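Local coordinates for surface-associated protein CshA (Streptococcus gordonii, PDB 5L2D) that serves as a cell-wall-anchored surface adhesin that binds host fibronectin, represented here by its non-repetitive domain 2, at residues 24-27 with 28-31. Numbering follows the deposited sequence.
Sequences FSDT and ASMK
M30 folds back over the turn D26-T27-A28-S29, a compact worked example in which an Asx turn (D26 OD1 to A28 N) is superposed on a type I beta turn. The main-chain N-H of S29 reaches D26 O across 2.8 Å, nearly straight at 167°, and T27 and A28 occupy the two central positions of the turn. The D26 side chain adds two further bonds, to A28 N and to S29 OG. Its CG stands anti to the backbone N (chi1 176°), which carries the carboxylate forward to A28 and S29. D26 OD1 accepts the N-H of A28 at 3.0 Å. D26 OD2 takes the hydroxyl of S29, with S29 OG at 2.6 Å. Both donors lie well out of the carboxylate plane, on the same side of it. Bonding both oxygens limits the rotation of the group. T27 contributes mainly through its backbone: T27 O receives a weak bond from M30 N, continuing the turn by one residue. CB of M30 points toward the preceding residues, and bends at chi2 and chi3 curl the thioether back. M30 CG settles 3.6 Å from D26 O, while M30 SD comes to the ring edge of F24, 4.4 Å from F24 CD1, in a loose apolar contact. F24 also packs on M280 of the second subunit. This turn leads from the loop after strand 20-21 into short strand 30-31, which pairs antiparallel with strand 44-50; there F45 touches S29 and M30, K47 touches D26, and S29 shares a backbone hydrogen bond with K46.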
loop_
_atom_site.group_PDB
_atom_site.type_symbol
_atom_site.label_atom_id
_atom_site.label_comp_id
_atom_site.label_asym_id
_atom_site.label_seq_id
_atom_site.Cartn_x
_atom_site.Cartn_y
_atom_site.Cartn_z
ATOM N N PHE A 24 12.591 -6.239 -6.515
ATOM C CA PHE A 24 13.060 -5.913 -5.192
ATOM C C PHE A 24 13.889 -6.997 -4.587
ATOM O O PHE A 24 14.358 -6.881 -3.481
ATOM C CB PHE A 24 11.878 -5.644 -4.305
ATOM C CG PHE A 24 11.205 -4.355 -4.597
ATOM C CD1 PHE A 24 11.813 -3.165 -4.294
ATOM C CD2 PHE A 24 9.972 -4.333 -5.182
ATOM C CE1 PHE A 24 11.195 -1.977 -4.564
ATOM C CE2 PHE A 24 9.349 -3.147 -5.451
ATOM C CZ PHE A 24 9.961 -1.972 -5.143
ATOM N N SER A 25 14.059 -8.061 -5.341
ATOM C CA SER A 25 14.817 -9.199 -4.898
ATOM C C SER A 25 16.266 -9.026 -5.260
ATOM O O SER A 25 17.139 -9.515 -4.576
ATOM C CB SER A 25 14.298 -10.391 -5.641
ATOM O OG SER A 25 13.959 -9.973 -6.942
ATOM N N ASP A 26 16.508 -8.325 -6.354
ATOM C CA ASP A 26 17.845 -8.090 -6.855
ATOM C C ASP A 26 18.699 -7.225 -5.959
ATOM O O ASP A 26 18.847 -6.052 -6.196
ATOM C CB ASP A 26 17.757 -7.458 -8.233
ATOM C CG ASP A 26 19.094 -7.093 -8.782
ATOM O OD1 ASP A 26 20.103 -7.571 -8.241
ATOM O OD2 ASP A 26 19.146 -6.323 -9.755
ATOM N N THR A 27 19.279 -7.828 -4.938
ATOM C CA THR A 27 20.117 -7.127 -3.990
ATOM C C THR A 27 21.257 -6.322 -4.580
ATOM O O THR A 27 21.859 -5.516 -3.895
ATOM C CB THR A 27 20.754 -8.111 -3.031
ATOM O OG1 THR A 27 20.695 -9.409 -3.610
ATOM C CG2 THR A 27 20.012 -8.129 -1.760
ATOM N N ALA A 28 21.571 -6.548 -5.841
ATOM C CA ALA A 28 22.649 -5.812 -6.462
ATOM C C ALA A 28 22.201 -4.400 -6.712
ATOM O O ALA A 28 23.000 -3.517 -6.908
ATOM C CB ALA A 28 23.044 -6.466 -7.758
ATOM N N SER A 29 20.902 -4.190 -6.710
ATOM C CA SER A 29 20.371 -2.878 -6.951
ATOM C C SER A 29 19.965 -2.231 -5.662
ATOM O O SER A 29 19.671 -1.063 -5.630
ATOM C CB SER A 29 19.182 -2.973 -7.882
ATOM O OG SER A 29 19.427 -3.913 -8.898
ATOM N N MET A 30 19.953 -2.997 -4.587
ATOM C CA MET A 30 19.570 -2.460 -3.298
ATOM C C MET A 30 20.738 -2.067 -2.439
ATOM O O MET A 30 21.809 -2.614 -2.532
ATOM C CB MET A 30 18.727 -3.460 -2.539
ATOM C CG MET A 30 17.692 -4.141 -3.383
ATOM S SD MET A 30 16.120 -3.313 -3.307
ATOM C CE MET A 30 16.122 -2.701 -1.656
ATOM N N LYS A 31 20.503 -1.099 -1.584
ATOM C CA LYS A 31 21.521 -0.620 -0.660
ATOM C C LYS A 31 20.865 -0.199 0.625
ATOM O O LYS A 31 19.723 0.209 0.638
ATOM C CB LYS A 31 22.276 0.567 -1.228
ATOM C CG LYS A 31 23.166 0.244 -2.411
ATOM C CD LYS A 31 24.168 1.365 -2.670
ATOM C CE LYS A 31 25.478 1.151 -1.924
ATOM N NZ LYS A 31 26.392 0.302 -2.744
#